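Local coordinates for protein alpha-1,3-glucanase (Streptomyces thermodiastaticus, PDB 7C7D) that probably hydrolyses the alpha-1,3-glycosidic bonds of alpha-1,3-glucan, as the thermostable, calcium-containing catalytic unit of a family GH87 glycoside hydrolase, at residues N356-A361 with W382-P387; D388-F393 with G412-V417; G375-A380 with G406-G411. One frame throughout, in Å; residues are numbered along the deposited sequence.

Contact 1: N356-A361 with W382-P387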
loop_
_atom_site.group_PDB
_atom_site.type_symbol
_atom_site.label_atom_id
_atom_site.label_comp_id
_atom_site.label_asym_id
_atom_site.label_seq_id
_atom_site.Cartn_x
_atom_site.Cartn_y
_atom_site.Cartn_z
ATOM N N ASN A 356 -8.281 4.974 1.942
ATOM C CA ASN A 356 -9.501 4.729 1.191
ATOM C C ASN A 356 -10.249 6.038 1.013
ATOM O O ASN A 356 -10.577 6.706 1.995
ATOM C CB ASN A 356 -10.384 3.711 1.916
ATOM C CG ASN A 356 -11.480 3.161 1.028
ATOM O OD1 ASN A 356 -11.917 3.820 0.088
ATOM N ND2 ASN A 356 -11.909 1.937 1.301
ATOM N N LEU A 357 -10.517 6.407 -0.239
ATOM C CA LEU A 357 -11.419 7.518 -0.533
ATOM C C LEU A 357 -12.814 6.921 -0.602
ATOM O O LEU A 357 -13.268 6.459 -1.650
ATOM C CB LEU A 357 -11.037 8.208 -1.836
ATOM C CG LEU A 357 -9.613 8.761 -1.921
ATOM C CD1 LEU A 357 -9.415 9.496 -3.241
ATOM C CD2 LEU A 357 -9.314 9.679 -0.750
ATOM N N ASN A 358 -13.500 6.911 0.539
ATOM C CA ASN A 358 -14.809 6.263 0.639
ATOM C C ASN A 358 -15.926 7.270 0.356
ATOM O O ASN A 358 -16.713 7.653 1.220
ATOM C CB ASN A 358 -14.973 5.586 1.996
ATOM C CG ASN A 358 -16.201 4.695 2.062
ATOM O OD1 ASN A 358 -16.767 4.314 1.034
ATOM N ND2 ASN A 358 -16.619 4.359 3.272
ATOM N N GLY A 359 -15.982 7.687 -0.897
ATOM C CA GLY A 359 -17.063 8.515 -1.414
ATOM C C GLY A 359 -16.799 9.998 -1.271
ATOM O O GLY A 359 -16.079 10.457 -0.382
ATOM N N THR A 360 -17.380 10.762 -2.198
ATOM C CA THR A 360 -17.483 12.215 -2.126
ATOM C C THR A 360 -16.160 12.931 -2.387
ATOM O O THR A 360 -16.125 14.164 -2.339
ATOM C CB THR A 360 -18.101 12.695 -0.796
ATOM O OG1 THR A 360 -19.145 11.796 -0.402
ATOM C CG2 THR A 360 -18.680 14.104 -0.913
ATOM N N ALA A 361 -15.074 12.209 -2.659
ATOM C CA ALA A 361 -13.774 12.845 -2.830
ATOM C C ALA A 361 -13.723 13.570 -4.168
ATOM O O ALA A 361 -14.087 13.005 -5.203
ATOM C CB ALA A 361 -12.667 11.796 -2.761
ATOM N N TRP A 382 -13.633 3.937 -3.093
ATOM C CA TRP A 382 -14.894 3.211 -3.029
ATOM C C TRP A 382 -16.004 4.245 -3.093
ATOM O O TRP A 382 -16.252 4.956 -2.116
ATOM C CB TRP A 382 -14.966 2.388 -1.748
ATOM C CG TRP A 382 -16.194 1.546 -1.621
ATOM C CD1 TRP A 382 -17.011 1.114 -2.625
ATOM C CD2 TRP A 382 -16.745 1.035 -0.403
ATOM N NE1 TRP A 382 -18.045 0.365 -2.103
ATOM C CE2 TRP A 382 -17.900 0.300 -0.740
ATOM C CE3 TRP A 382 -16.370 1.126 0.940
ATOM C CZ2 TRP A 382 -18.684 -0.338 0.221
ATOM C CZ3 TRP A 382 -17.147 0.493 1.893
ATOM C CH2 TRP A 382 -18.291 -0.230 1.530
ATOM N N SER A 383 -16.661 4.339 -4.246
ATOM C CA SER A 383 -17.603 5.431 -4.508
ATOM C C SER A 383 -19.000 5.103 -3.980
ATOM O O SER A 383 -19.976 4.970 -4.718
ATOM C CB SER A 383 -17.607 5.785 -5.987
ATOM O OG SER A 383 -16.476 6.587 -6.288
ATOM N N LEU A 384 -19.071 4.993 -2.659
ATOM C CA LEU A 384 -20.340 4.959 -1.949
ATOM C C LEU A 384 -20.812 6.382 -1.688
ATOM O O LEU A 384 -20.004 7.301 -1.527
ATOM C CB LEU A 384 -20.142 4.291 -0.593
ATOM C CG LEU A 384 -20.265 2.779 -0.427
ATOM C CD1 LEU A 384 -20.559 2.480 1.034
ATOM C CD2 LEU A 384 -21.344 2.195 -1.321
ATOM N N TYR A 385 -22.135 6.553 -1.637
ATOM C CA TYR A 385 -22.795 7.815 -1.286
ATOM C C TYR A 385 -22.727 8.852 -2.401
ATOM O O TYR A 385 -23.757 9.384 -2.826
ATOM C CB TYR A 385 -22.270 8.417 0.030
ATOM C CG TYR A 385 -21.998 7.419 1.134
ATOM C CD1 TYR A 385 -23.022 6.662 1.682
ATOM C CD2 TYR A 385 -20.713 7.241 1.632
ATOM C CE1 TYR A 385 -22.774 5.752 2.697
ATOM C CE2 TYR A 385 -20.453 6.333 2.640
ATOM C CZ TYR A 385 -21.489 5.591 3.171
ATOM O OH TYR A 385 -21.233 4.686 4.176
ATOM N N ALA A 386 -21.520 9.163 -2.861
ATOM C CA ALA A 386 -21.306 10.126 -3.928
ATOM C C ALA A 386 -20.040 9.706 -4.650
ATOM O O ALA A 386 -19.118 9.183 -4.015
ATOM C CB ALA A 386 -21.130 11.548 -3.377
ATOM N N PRO A 387 -19.959 9.910 -5.959
ATOM C CA PRO A 387 -18.781 9.436 -6.692
ATOM C C PRO A 387 -17.519 10.191 -6.297
ATOM O O PRO A 387 -17.513 11.417 -6.186
ATOM C CB PRO A 387 -19.145 9.698 -8.160
ATOM C CG PRO A 387 -20.184 10.780 -8.103
ATOM C CD PRO A 387 -20.965 10.521 -6.847
#
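The backbone N of Trp382 bonds to Leu357 O (2.9 Å, 163° at the hydrogen), and further on Thr360 N bonds to Ala386 O at 3.0 Å, each donor standing above the plane of its carbonyl. Two successive coils of a right-handed parallel beta-helix meet here, where their strands give way to loops. Both segments bend in inverse gamma turns, centred on Asn358 and Ser383, and Gly359 lies against the 382-387 loop. Its CA is 3.2 Å from Leu384 O in a CA-H...O contact, where a beta carbon would collide with that oxygen.

The indole of Trp382 is the main side-chain surface. With CG anti to the backbone N (chi1 -177°), it runs alongside Asn358 in the conformer described, pointing the same way, and amide and ring planes differ by only 5°. Asn358 CG comes to 3.7 Å from CE3 on the six-membered ring. Leu384 CG, from the same loop, sits 3.4 Å above one indole face, toward the rim, while NE1 bonds to Lys438 O. An alanine in place of Trp382 would probably leave Asn358 CG and Leu384 CG without their flat neighbour and Lys438 O without this donor. At the other end of the contact, the Ala386 methyl packs against Thr360, with CB 3.6 Å from OG1.

Contact 2: D388-F393 with G412-V417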
loop_
_atom_site.group_PDB
_atom_site.type_symbol
_atom_site.label_atom_id
_atom_site.label_comp_id
_atom_site.label_asym_id
_atom_site.label_seq_id
_atom_site.Cartn_x
_atom_site.Cartn_y
_atom_site.Cartn_z
ATOM N N ASP A 388 -16.438 9.447 -6.089
ATOM C CA ASP A 388 -15.130 10.078 -6.137
ATOM C C ASP A 388 -14.936 10.572 -7.566
ATOM O O ASP A 388 -15.192 9.837 -8.523
ATOM C CB ASP A 388 -14.042 9.065 -5.807
ATOM C CG ASP A 388 -14.097 8.558 -4.367
ATOM O OD1 ASP A 388 -14.713 9.191 -3.485
ATOM O OD2 ASP A 388 -13.487 7.496 -4.125
ATOM N N THR A 389 -14.514 11.825 -7.722
ATOM C CA THR A 389 -14.471 12.464 -9.029
ATOM C C THR A 389 -13.144 13.186 -9.204
ATOM O O THR A 389 -12.716 13.926 -8.312
ATOM C CB THR A 389 -15.632 13.455 -9.155
ATOM O OG1 THR A 389 -16.873 12.760 -8.964
ATOM C CG2 THR A 389 -15.626 14.106 -10.522
ATOM N N ASP A 390 -12.496 12.971 -10.353
ATOM C CA ASP A 390 -11.257 13.674 -10.688
ATOM C C ASP A 390 -10.158 13.428 -9.665
ATOM O O ASP A 390 -9.325 14.300 -9.419
ATOM C CB ASP A 390 -11.482 15.177 -10.889
ATOM C CG ASP A 390 -12.432 15.465 -12.013
ATOM O OD1 ASP A 390 -12.186 14.976 -13.133
ATOM O OD2 ASP A 390 -13.425 16.176 -11.775
ATOM N N CYS A 391 -10.139 12.243 -9.060
ATOM C CA CYS A 391 -9.113 11.894 -8.093
ATOM C C CYS A 391 -8.014 11.100 -8.778
ATOM O O CYS A 391 -8.249 10.415 -9.781
ATOM C CB CYS A 391 -9.704 11.069 -6.946
ATOM S SG CYS A 391 -10.943 11.946 -5.974
ATOM N N ARG A 392 -6.806 11.191 -8.226
ATOM C CA ARG A 392 -5.670 10.513 -8.824
ATOM C C ARG A 392 -4.785 9.883 -7.760
ATOM O O ARG A 392 -4.517 10.476 -6.706
ATOM C CB ARG A 392 -4.853 11.460 -9.695
ATOM C CG ARG A 392 -4.168 12.530 -8.923
ATOM C CD ARG A 392 -3.828 13.702 -9.813
ATOM N NE ARG A 392 -4.972 14.189 -10.585
ATOM C CZ ARG A 392 -6.058 14.780 -10.076
ATOM N NH1 ARG A 392 -6.192 14.971 -8.758
ATOM N NH2 ARG A 392 -7.025 15.188 -10.895
ATOM N N PHE A 393 -4.344 8.661 -8.051
ATOM C CA PHE A 393 -3.308 7.978 -7.288
ATOM C C PHE A 393 -2.116 7.951 -8.237
ATOM O O PHE A 393 -2.155 7.252 -9.259
ATOM C CB PHE A 393 -3.729 6.546 -6.973
ATOM C CG PHE A 393 -4.826 6.398 -5.948
ATOM C CD1 PHE A 393 -5.207 7.428 -5.099
ATOM C CD2 PHE A 393 -5.450 5.168 -5.820
ATOM C CE1 PHE A 393 -6.209 7.219 -4.144
ATOM C CE2 PHE A 393 -6.435 4.952 -4.870
ATOM C CZ PHE A 393 -6.810 5.973 -4.023
ATOM N N GLY A 412 -16.736 5.360 -9.397
ATOM C CA GLY A 412 -16.187 6.699 -9.472
ATOM C C GLY A 412 -16.083 7.216 -10.897
ATOM O O GLY A 412 -16.278 6.496 -11.878
ATOM N N THR A 413 -15.759 8.505 -10.994
ATOM C CA THR A 413 -15.848 9.246 -12.248
ATOM C C THR A 413 -14.531 9.948 -12.536
ATOM O O THR A 413 -14.030 10.692 -11.691
ATOM C CB THR A 413 -16.963 10.287 -12.154
ATOM O OG1 THR A 413 -18.200 9.612 -11.916
ATOM C CG2 THR A 413 -17.063 11.100 -13.443
ATOM N N ASP A 414 -13.983 9.728 -13.736
ATOM C CA ASP A 414 -12.809 10.471 -14.187
ATOM C C ASP A 414 -11.645 10.299 -13.208
ATOM O O ASP A 414 -11.127 11.257 -12.634
ATOM C CB ASP A 414 -13.134 11.950 -14.438
ATOM C CG ASP A 414 -14.029 12.153 -15.644
ATOM O OD1 ASP A 414 -14.065 11.277 -16.536
ATOM O OD2 ASP A 414 -14.706 13.196 -15.710
ATOM N N ILE A 415 -11.245 9.046 -13.033
ATOM C CA ILE A 415 -10.218 8.651 -12.076
ATOM C C ILE A 415 -8.925 8.364 -12.827
ATOM O O ILE A 415 -8.945 7.777 -13.918
ATOM C CB ILE A 415 -10.682 7.396 -11.304
ATOM C CG1 ILE A 415 -12.010 7.641 -10.582
ATOM C CG2 ILE A 415 -9.602 6.901 -10.358
ATOM C CD1 ILE A 415 -11.989 8.804 -9.652
ATOM N N THR A 416 -7.796 8.735 -12.227
ATOM C CA THR A 416 -6.481 8.470 -12.796
ATOM C C THR A 416 -5.645 7.635 -11.835
ATOM O O THR A 416 -5.544 7.955 -10.645
ATOM C CB THR A 416 -5.773 9.787 -13.121
ATOM O OG1 THR A 416 -6.526 10.481 -14.122
ATOM C CG2 THR A 416 -4.367 9.535 -13.652
ATOM N N VAL A 417 -5.038 6.576 -12.365
ATOM C CA VAL A 417 -4.086 5.739 -11.645
ATOM C C VAL A 417 -2.833 5.739 -12.510
ATOM O O VAL A 417 -2.807 5.096 -13.566
ATOM C CB VAL A 417 -4.632 4.315 -11.442
ATOM C CG1 VAL A 417 -3.594 3.425 -10.775
ATOM C CG2 VAL A 417 -5.916 4.346 -10.626
HETATM O O HOH W 1 -14.792 15.338 -14.239
HETATM O O HOH W 2 -8.390 12.097 -12.614
#
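The carboxylates of Asp390 and Asp414 lie side by side and point the same way, their planes 28° apart, with Asp390 OD1 only 3.4 Å from Asp414 CB. Asp390 OD1 and Asp414 OD2 are 4.0 Å apart; a water lies between the two oxygens and may soften the repulsion. Asp414 OD1 accepts a bond from Thr449 N. The Phe393 ring turns into the core of the parallel beta-helix, where it touches Leu379, Met381, Ile407 and Ile409, among others.

Backbone bonds join the two coils on both sides of the aspartates. Thr413 N bonds to Asp388 O at 2.9 Å and Asp390 N to Thr413 O; after the corner at Asp414, Thr416 N bonds to Cys391 O and Phe393 N to Thr416 O, where 392-393 pairs in parallel with 416-417. Asp390 and Asp414 both have positive phi, consistent with the two coils turning at matching positions. A chi2 of -56° turns Ile415 CD1 to within 3.5 Å of Asp388 O, and the same methyl packs on Cys391 CB at 4.2 Å. On the outer side, Arg392 CB and Thr416 CB sit next to each other at 3.9 Å. A second water spans the bend between strands: it meets Asp414 O and Thr416 OG1, and its distance to Cys391 O is 3.3 Å.

Contact 3: G375-A380 with G406-G411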
loop_
_atom_site.group_PDB
_atom_site.type_symbol
_atom_site.label_atom_id
_atom_site.label_comp_id
_atom_site.label_asym_id
_atom_site.label_seq_id
_atom_site.Cartn_x
_atom_site.Cartn_y
_atom_site.Cartn_z
ATOM N N GLY A 375 -3.240 -4.489 5.323
ATOM C CA GLY A 375 -4.025 -5.691 5.526
ATOM C C GLY A 375 -5.173 -5.887 4.559
ATOM O O GLY A 375 -5.999 -6.783 4.755
ATOM N N ASP A 376 -5.264 -5.057 3.532
ATOM C CA ASP A 376 -6.309 -5.086 2.522
ATOM C C ASP A 376 -5.812 -4.125 1.445
ATOM O O ASP A 376 -4.627 -3.780 1.456
ATOM C CB ASP A 376 -7.625 -4.632 3.155
ATOM C CG ASP A 376 -8.850 -5.200 2.459
ATOM O OD1 ASP A 376 -8.963 -5.062 1.225
ATOM O OD2 ASP A 376 -9.712 -5.782 3.152
ATOM N N ASP A 377 -6.680 -3.665 0.550
ATOM C CA ASP A 377 -6.293 -2.758 -0.531
ATOM C C ASP A 377 -5.354 -1.679 -0.012
ATOM O O ASP A 377 -5.700 -0.941 0.913
ATOM C CB ASP A 377 -7.539 -2.068 -1.087
ATOM C CG ASP A 377 -8.479 -3.004 -1.807
ATOM O OD1 ASP A 377 -8.023 -3.944 -2.483
ATOM O OD2 ASP A 377 -9.702 -2.759 -1.718
ATOM N N ALA A 378 -4.172 -1.546 -0.620
ATOM C CA ALA A 378 -3.239 -0.553 -0.093
ATOM C C ALA A 378 -3.780 0.855 -0.290
ATOM O O ALA A 378 -3.832 1.648 0.660
ATOM C CB ALA A 378 -1.846 -0.714 -0.699
ATOM N N LEU A 379 -4.211 1.168 -1.515
ATOM C CA LEU A 379 -4.919 2.401 -1.839
ATOM C C LEU A 379 -6.221 2.020 -2.515
ATOM O O LEU A 379 -6.219 1.207 -3.444
ATOM C CB LEU A 379 -4.108 3.277 -2.798
ATOM C CG LEU A 379 -2.767 3.800 -2.298
ATOM C CD1 LEU A 379 -2.109 4.627 -3.408
ATOM C CD2 LEU A 379 -2.935 4.638 -1.043
ATOM N N ALA A 380 -7.326 2.599 -2.058
ATOM C CA ALA A 380 -8.623 2.281 -2.627
ATOM C C ALA A 380 -9.459 3.537 -2.799
ATOM O O ALA A 380 -9.323 4.510 -2.050
ATOM C CB ALA A 380 -9.401 1.286 -1.752
ATOM N N GLY A 406 -3.306 -4.045 -4.799
ATOM C CA GLY A 406 -2.407 -2.923 -4.596
ATOM C C GLY A 406 -3.161 -1.609 -4.660
ATOM O O GLY A 406 -3.147 -0.816 -3.713
ATOM N N ILE A 407 -3.835 -1.377 -5.782
ATOM C CA ILE A 407 -4.745 -0.255 -5.965
ATOM C C ILE A 407 -6.081 -0.799 -6.446
ATOM O O ILE A 407 -6.125 -1.587 -7.397
ATOM C CB ILE A 407 -4.199 0.777 -6.970
ATOM C CG1 ILE A 407 -2.977 1.476 -6.378
ATOM C CG2 ILE A 407 -5.297 1.761 -7.372
ATOM C CD1 ILE A 407 -2.298 2.488 -7.295
ATOM N N ALA A 408 -7.166 -0.379 -5.794
ATOM C CA ALA A 408 -8.511 -0.780 -6.191
ATOM C C ALA A 408 -9.366 0.458 -6.396
ATOM O O ALA A 408 -9.491 1.291 -5.490
ATOM C CB ALA A 408 -9.156 -1.671 -5.128
ATOM N N ILE A 409 -9.966 0.567 -7.577
ATOM C CA ILE A 409 -10.914 1.627 -7.890
ATOM C C ILE A 409 -12.277 0.974 -8.046
ATOM O O ILE A 409 -12.533 0.293 -9.047
ATOM C CB ILE A 409 -10.531 2.373 -9.176
ATOM C CG1 ILE A 409 -9.062 2.831 -9.136
ATOM C CG2 ILE A 409 -11.507 3.520 -9.430
ATOM C CD1 ILE A 409 -8.709 3.752 -7.986
ATOM N N TYR A 410 -13.158 1.174 -7.065
ATOM C CA TYR A 410 -14.519 0.644 -7.120
ATOM C C TYR A 410 -15.441 1.808 -7.461
ATOM O O TYR A 410 -15.766 2.631 -6.601
ATOM C CB TYR A 410 -14.921 0.004 -5.796
ATOM C CG TYR A 410 -13.969 -1.040 -5.264
ATOM C CD1 TYR A 410 -13.891 -2.314 -5.824
ATOM C CD2 TYR A 410 -13.167 -0.754 -4.167
ATOM C CE1 TYR A 410 -13.001 -3.270 -5.304
ATOM C CE2 TYR A 410 -12.298 -1.685 -3.646
ATOM C CZ TYR A 410 -12.216 -2.934 -4.206
ATOM O OH TYR A 410 -11.333 -3.836 -3.652
ATOM N N GLY A 411 -15.843 1.888 -8.726
ATOM C CA GLY A 411 -16.699 2.963 -9.186
ATOM C C GLY A 411 -15.957 4.288 -9.286
ATOM O O GLY A 411 -14.728 4.355 -9.261
#
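Tyr410 and Asp377 meet tip to tip in a hydrogen bond, the phenol OH donating to Asp377 OD2 at 2.7 Å. The oxygen is approached on its syn side, 17° out of the carboxylate plane, and ring and carboxylate are turned 44° from each other. Asn405 ND2 holds the other oxygen, OD1, which leaves the carboxylate gripped at both ends. Ala408 CB touches Asp377 OD2 at 3.6 Å. One residue earlier, Asp376 OD1 accepts the backbone N-H of Asp377 through its anti lone pair (N to OD1 2.8 Å), while its OD2 forms a salt bridge with Arg300.

Backbone bonds make the parallel ladder of the beta-helix: Leu379 N to Gly406 O at 3.1 Å and Ala408 N to Leu379 O at 3.0 Å.

Apolar contacts follow the alternation of the strands. Leu379 CB and Ile407 CG1 pack at 4.2 Å on one face; on the other, Ala380 neighbours Ala408.

Strands 379-382 and 407-410, from successive coils, are neighbours in one parallel sheet, with 355-357 next to the first and 432-435 next to the second. Leu379 and Ile407 face the interior, meeting Phe393 and Ile398, and the Tyr410 ring meets Phe439 edge-to-face.

How the contacts relate
All three contacts join successive coils of the same right-handed beta-helix, with centres about 10 Å (contacts 1 and 2), 12 Å (1 and 3) and 13 Å (2 and 3) apart. Contacts 1 and 3 share one parallel sheet, in which strands 355-357, 379-382 and 407-410 are consecutive; contact 2 lies on another face, on strands 392-394 and 415-423. Along the chain contact 1 closes before contact 2 opens, whereas contact 3 alternates with both. Probable bonds join Ser383 OG with Asp388 N, Ala361 O with Thr389 N, Leu357 N with Ala380 O and Ser383 N with Tyr410 O. Together the contacts cover a sheet, its turns and the adjoining face of the beta-helix.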